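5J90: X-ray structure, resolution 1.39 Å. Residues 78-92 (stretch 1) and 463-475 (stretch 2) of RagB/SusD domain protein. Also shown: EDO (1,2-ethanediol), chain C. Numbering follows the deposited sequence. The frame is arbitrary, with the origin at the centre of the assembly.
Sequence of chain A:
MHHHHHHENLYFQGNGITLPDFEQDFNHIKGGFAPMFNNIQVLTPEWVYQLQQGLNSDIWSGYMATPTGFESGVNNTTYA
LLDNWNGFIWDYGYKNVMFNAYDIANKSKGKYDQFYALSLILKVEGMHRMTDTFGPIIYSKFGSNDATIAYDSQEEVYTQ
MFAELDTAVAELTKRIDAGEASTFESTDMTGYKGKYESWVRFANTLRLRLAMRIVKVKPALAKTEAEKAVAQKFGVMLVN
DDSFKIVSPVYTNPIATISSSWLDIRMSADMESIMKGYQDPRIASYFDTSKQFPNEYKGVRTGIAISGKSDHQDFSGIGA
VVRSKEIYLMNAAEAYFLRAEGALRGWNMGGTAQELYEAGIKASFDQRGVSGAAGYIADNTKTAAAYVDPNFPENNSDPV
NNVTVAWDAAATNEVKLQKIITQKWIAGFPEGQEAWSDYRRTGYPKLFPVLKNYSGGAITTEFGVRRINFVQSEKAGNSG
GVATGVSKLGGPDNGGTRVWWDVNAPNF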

# COMPACT_ATOMS: atom_id res chain seq x y z
N THR A 78 6.74 -23.13 3.72
CA THR A 78 6.21 -22.84 5.06
C THR A 78 6.57 -21.42 5.49
O THR A 78 6.57 -21.08 6.67
CB THR A 78 6.69 -23.89 6.09
OG1 THR A 78 8.11 -24.03 6.00
CG2 THR A 78 6.04 -25.25 5.79
N TYR A 79 6.85 -20.58 4.49
CA TYR A 79 7.02 -19.14 4.65
C TYR A 79 8.26 -18.74 5.45
O TYR A 79 8.33 -17.63 5.99
CB TYR A 79 5.76 -18.49 5.24
CG TYR A 79 4.51 -18.65 4.39
CD1 TYR A 79 4.56 -19.15 3.09
CD2 TYR A 79 3.26 -18.29 4.90
CE1 TYR A 79 3.40 -19.28 2.32
CE2 TYR A 79 2.10 -18.41 4.13
CZ TYR A 79 2.18 -18.91 2.85
OH TYR A 79 1.04 -19.04 2.09
N ALA A 80 9.24 -19.64 5.50
CA ALA A 80 10.59 -19.29 5.93
C ALA A 80 11.40 -19.09 4.65
O ALA A 80 11.94 -20.04 4.08
CB ALA A 80 11.20 -20.41 6.81
N LEU A 81 11.46 -17.85 4.18
CA LEU A 81 12.10 -17.60 2.89
C LEU A 81 13.58 -17.92 2.98
O LEU A 81 14.27 -17.45 3.90
CB LEU A 81 11.87 -16.16 2.42
CG LEU A 81 10.41 -15.74 2.22
CD1 LEU A 81 10.34 -14.37 1.57
CD2 LEU A 81 9.66 -16.76 1.38
N LEU A 82 14.07 -18.71 2.03
CA LEU A 82 15.46 -19.18 2.07
C LEU A 82 16.33 -18.40 1.10
O LEU A 82 16.19 -18.52 -0.12
CB LEU A 82 15.53 -20.68 1.79
CG LEU A 82 14.77 -21.58 2.77
CD1 LEU A 82 15.00 -23.05 2.44
CD2 LEU A 82 15.16 -21.30 4.23
N ASP A 83 17.22 -17.58 1.64
CA ASP A 83 18.06 -16.71 0.81
C ASP A 83 18.94 -17.51 -0.15
O ASP A 83 19.24 -17.05 -1.25
CB ASP A 83 18.95 -15.81 1.67
CG ASP A 83 18.17 -14.73 2.41
OD1 ASP A 83 16.91 -14.71 2.36
OD2 ASP A 83 18.82 -13.89 3.06
N ASN A 84 19.34 -18.71 0.27
CA ASN A 84 20.17 -19.56 -0.57
C ASN A 84 19.42 -20.11 -1.78
O ASN A 84 20.02 -20.46 -2.79
CB ASN A 84 20.81 -20.70 0.25
CG ASN A 84 19.80 -21.45 1.10
OD1 ASN A 84 19.06 -20.85 1.89
ND2 ASN A 84 19.78 -22.77 0.97
N TRP A 85 18.09 -20.16 -1.68
CA TRP A 85 17.26 -20.53 -2.83
C TRP A 85 16.95 -19.32 -3.71
O TRP A 85 17.12 -19.35 -4.93
CB TRP A 85 15.93 -21.12 -2.36
CG TRP A 85 16.00 -22.49 -1.73
CD1 TRP A 85 17.13 -23.21 -1.42
CD2 TRP A 85 14.89 -23.29 -1.33
NE1 TRP A 85 16.76 -24.42 -0.86
CE2 TRP A 85 15.40 -24.49 -0.80
CE3 TRP A 85 13.50 -23.11 -1.39
CZ2 TRP A 85 14.56 -25.50 -0.32
CZ3 TRP A 85 12.68 -24.11 -0.92
CH2 TRP A 85 13.21 -25.30 -0.39
N ASN A 86 16.49 -18.26 -3.07
CA ASN A 86 15.85 -17.16 -3.79
C ASN A 86 16.82 -16.23 -4.50
O ASN A 86 16.45 -15.52 -5.43
CB ASN A 86 14.92 -16.40 -2.85
CG ASN A 86 13.81 -17.28 -2.31
OD1 ASN A 86 13.32 -18.17 -3.00
ND2 ASN A 86 13.42 -17.05 -1.06
N GLY A 87 18.09 -16.25 -4.10
CA GLY A 87 19.11 -15.49 -4.79
C GLY A 87 19.24 -15.86 -6.26
O GLY A 87 19.60 -15.02 -7.08
N PHE A 88 18.93 -17.11 -6.59
CA PHE A 88 19.00 -17.56 -7.98
C PHE A 88 18.12 -16.75 -8.93
O PHE A 88 18.47 -16.54 -10.09
CB PHE A 88 18.65 -19.05 -8.08
CG PHE A 88 19.78 -19.96 -7.71
CD1 PHE A 88 20.01 -20.30 -6.38
CD2 PHE A 88 20.62 -20.47 -8.68
CE1 PHE A 88 21.07 -21.14 -6.04
CE2 PHE A 88 21.68 -21.31 -8.35
CZ PHE A 88 21.90 -21.65 -7.03
N ILE A 89 16.97 -16.29 -8.43
CA ILE A 89 16.04 -15.52 -9.25
C ILE A 89 16.73 -14.26 -9.77
O ILE A 89 16.74 -13.97 -10.96
CB ILE A 89 14.80 -15.09 -8.44
CG1 ILE A 89 14.13 -16.30 -7.77
CG2 ILE A 89 13.83 -14.33 -9.33
CD1 ILE A 89 13.10 -15.90 -6.72
N TRP A 90 17.34 -13.52 -8.84
CA TRP A 90 18.00 -12.28 -9.17
C TRP A 90 19.25 -12.53 -10.02
O TRP A 90 19.45 -11.91 -11.06
CB TRP A 90 18.37 -11.56 -7.87
CG TRP A 90 18.98 -10.20 -8.03
CD1 TRP A 90 20.28 -9.90 -8.35
CD2 TRP A 90 18.32 -8.95 -7.84
NE1 TRP A 90 20.46 -8.53 -8.38
CE2 TRP A 90 19.26 -7.93 -8.07
CE3 TRP A 90 17.01 -8.59 -7.50
CZ2 TRP A 90 18.94 -6.57 -7.96
CZ3 TRP A 90 16.69 -7.24 -7.40
CH2 TRP A 90 17.65 -6.26 -7.64
N ASP A 91 20.08 -13.47 -9.57
CA ASP A 91 21.38 -13.64 -10.20
C ASP A 91 21.26 -14.13 -11.65
O ASP A 91 21.91 -13.58 -12.55
CB ASP A 91 22.29 -14.53 -9.34
CG ASP A 91 22.62 -13.89 -7.99
OD1 ASP A 91 22.63 -12.65 -7.91
OD2 ASP A 91 22.85 -14.62 -7.00
N TYR A 92 20.39 -15.11 -11.90
CA TYR A 92 20.21 -15.59 -13.26
C TYR A 92 19.48 -14.60 -14.17
O TYR A 92 19.83 -14.44 -15.33
CB TYR A 92 19.54 -16.97 -13.29
CG TYR A 92 20.55 -18.09 -13.16
CD1 TYR A 92 21.12 -18.39 -11.93
CD2 TYR A 92 20.96 -18.81 -14.27
CE1 TYR A 92 22.06 -19.39 -11.80
CE2 TYR A 92 21.91 -19.82 -14.15
CZ TYR A 92 22.45 -20.10 -12.92
OH TYR A 92 23.40 -21.10 -12.78
N PHE A 463 -2.69 -13.96 4.10
CA PHE A 463 -2.31 -13.33 2.83
C PHE A 463 -1.08 -13.93 2.17
O PHE A 463 -0.83 -13.69 0.99
CB PHE A 463 -2.19 -11.82 3.02
CG PHE A 463 -3.48 -11.19 3.42
CD1 PHE A 463 -4.45 -10.93 2.47
CD2 PHE A 463 -3.76 -10.94 4.75
CE1 PHE A 463 -5.67 -10.39 2.83
CE2 PHE A 463 -4.99 -10.40 5.11
CZ PHE A 463 -5.93 -10.14 4.15
N GLY A 464 -0.34 -14.74 2.92
CA GLY A 464 0.79 -15.43 2.34
C GLY A 464 1.93 -14.53 1.90
O GLY A 464 2.05 -13.37 2.34
N VAL A 465 2.78 -15.07 1.04
CA VAL A 465 3.98 -14.36 0.63
C VAL A 465 3.63 -13.25 -0.35
O VAL A 465 3.04 -13.50 -1.41
CB VAL A 465 5.00 -15.32 -0.01
CG1 VAL A 465 6.27 -14.56 -0.36
CG2 VAL A 465 5.30 -16.51 0.91
N ARG A 466 3.99 -12.02 0.00
CA ARG A 466 3.68 -10.87 -0.85
C ARG A 466 4.86 -10.47 -1.73
O ARG A 466 4.69 -9.82 -2.76
CB ARG A 466 3.18 -9.67 -0.03
CG ARG A 466 2.06 -10.00 0.95
CD ARG A 466 0.89 -10.77 0.36
NE ARG A 466 0.07 -9.96 -0.55
CZ ARG A 466 -1.14 -10.31 -0.98
NH1 ARG A 466 -1.72 -11.43 -0.57
NH2 ARG A 466 -1.81 -9.51 -1.80
N ARG A 467 6.08 -10.86 -1.32
CA ARG A 467 7.28 -10.55 -2.10
C ARG A 467 8.42 -11.40 -1.57
O ARG A 467 8.29 -12.05 -0.53
CB ARG A 467 7.67 -9.07 -1.98
CG ARG A 467 8.13 -8.68 -0.57
CD ARG A 467 8.52 -7.21 -0.48
NE ARG A 467 9.81 -6.92 -1.13
CZ ARG A 467 10.98 -6.97 -0.51
NH1 ARG A 467 11.08 -7.37 0.76
NH2 ARG A 467 12.08 -6.61 -1.17
N ILE A 468 9.55 -11.37 -2.29
CA ILE A 468 10.78 -11.96 -1.78
C ILE A 468 11.73 -10.84 -1.37
O ILE A 468 11.77 -9.77 -1.99
CB ILE A 468 11.41 -12.93 -2.81
CG1 ILE A 468 10.41 -14.05 -3.11
CG2 ILE A 468 12.75 -13.49 -2.31
CD1 ILE A 468 10.90 -15.08 -4.14
N ASN A 469 12.48 -11.09 -0.29
CA ASN A 469 13.43 -10.11 0.23
C ASN A 469 14.68 -9.96 -0.65
O ASN A 469 15.03 -10.87 -1.40
CB ASN A 469 13.83 -10.46 1.68
CG ASN A 469 14.40 -11.86 1.80
OD1 ASN A 469 13.74 -12.85 1.46
ND2 ASN A 469 15.63 -11.95 2.28
N PHE A 470 15.32 -8.80 -0.56
CA PHE A 470 16.48 -8.51 -1.40
C PHE A 470 17.59 -9.56 -1.17
O PHE A 470 17.73 -10.10 -0.07
CB PHE A 470 16.98 -7.08 -1.16
CG PHE A 470 15.98 -6.02 -1.54
CD1 PHE A 470 15.37 -6.02 -2.79
CD2 PHE A 470 15.65 -5.01 -0.65
CE1 PHE A 470 14.45 -5.03 -3.14
CE2 PHE A 470 14.73 -4.02 -0.98
CZ PHE A 470 14.13 -4.02 -2.22
N VAL A 471 18.36 -9.84 -2.22
CA VAL A 471 19.19 -11.05 -2.24
C VAL A 471 20.62 -10.89 -1.70
O VAL A 471 21.16 -9.77 -1.60
CB VAL A 471 19.23 -11.67 -3.67
CG1 VAL A 471 17.82 -11.91 -4.18
CG2 VAL A 471 20.02 -10.79 -4.62
N GLN A 472 21.22 -12.03 -1.38
CA GLN A 472 22.53 -12.06 -0.73
C GLN A 472 23.63 -11.45 -1.56
O GLN A 472 24.48 -10.75 -1.02
CB GLN A 472 22.92 -13.50 -0.40
CG GLN A 472 22.10 -14.14 0.69
CD GLN A 472 22.49 -15.60 0.90
OE1 GLN A 472 22.85 -16.30 -0.04
NE2 GLN A 472 22.39 -16.05 2.13
N SER A 473 23.63 -11.70 -2.86
CA SER A 473 24.70 -11.18 -3.70
C SER A 473 24.68 -9.65 -3.69
O SER A 473 25.72 -9.00 -3.79
CB SER A 473 24.60 -11.70 -5.13
OG SER A 473 23.43 -11.18 -5.76
N GLU A 474 23.48 -9.09 -3.56
CA GLU A 474 23.30 -7.65 -3.54
C GLU A 474 23.70 -7.04 -2.20
O GLU A 474 24.35 -6.00 -2.16
CB GLU A 474 21.84 -7.31 -3.90
CG GLU A 474 21.56 -7.47 -5.38
CD GLU A 474 22.16 -6.35 -6.18
OE1 GLU A 474 21.86 -5.17 -5.88
OE2 GLU A 474 22.96 -6.63 -7.11
N LYS A 475 23.31 -7.68 -1.10
CA LYS A 475 23.76 -7.22 0.20
C LYS A 475 25.28 -7.30 0.32
O LYS A 475 25.90 -6.49 1.00
CB LYS A 475 23.11 -8.02 1.32
CG LYS A 475 21.64 -7.80 1.46
CD LYS A 475 21.11 -8.76 2.49
CE LYS A 475 19.67 -8.48 2.82
NZ LYS A 475 19.22 -9.44 3.86
C1 EDO C . 25.01 -21.83 -10.43
O1 EDO C . 25.62 -21.26 -11.59
C2 EDO C . 25.68 -21.28 -9.18
O2 EDO C . 25.63 -19.84 -9.21
O HOH W 1 2.04 -17.47 -0.33
O HOH W 2 14.90 -15.14 0.53
O HOH W 3 19.21 -14.19 -1.43
O HOH W 4 19.59 -11.57 1.70
O HOH W 5 21.42 -14.45 3.72
O HOH W 6 22.11 -13.82 -4.22

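Water does much of the joining here: direct hydrogen bonds between the stretches number just two, and Asp83 takes part in four of the six water bridges. One of its carboxylate oxygens, OD1, accepts from Asn469 ND2 at 3.0 Å, nearly straight at 174°, and also accepts a hydrogen bond from water 2, which donates to Asn469 OD1 as well and accepts from Asn86 ND2. The other oxygen, OD2, receives water 4, shared with Phe470 O and Lys475 NZ, and water 5, shared with Gln472 NE2. A short acidic side chain whose CA-to-CB bond points toward the other stretch suits this place, because each oxygen can accept more than one hydrogen bond while the solvent spans the remaining gap. Even the Asp83 backbone joins in, its O linked through water 3 to Gln472 N in the first turn of the second helix.

The second direct bond lies two helical turns on from Asp83, at Asp91: Ser473 OG donates to Asp91 OD1 at 2.7 Å, while water 6 links Asp91 OD2 to Ser473 N. Ser473, with chi1 in p, thus meets one carboxylate by side chain and, through water, by backbone.

Apolar packing accompanies these polar sites. Val471, the N-cap of the second helix, lies close to the first helix, its CA 5.1 Å from the CA of Gly87, and its CG2 sits over one face of Trp90, 3.9 Å from the centroid of the five-membered ring. Gly87 is not forced by crowding, since a CB would have room. Ile468 CD1 meets Ile89 CD1 at 3.5 Å, and Leu81 CD1 lies 3.7 Å from Arg467 O, a carbonyl oxygen buried by this contact that has no hydrogen-bond partner in the model.

At Tyr79, CD1 packs 3.5 Å from Val465 CG2, while water 1 connects its OH to Val465 N. Gly464 combines positive phi with tight quarters: an ideal CB would lie 3.0 Å from Tyr79 OH.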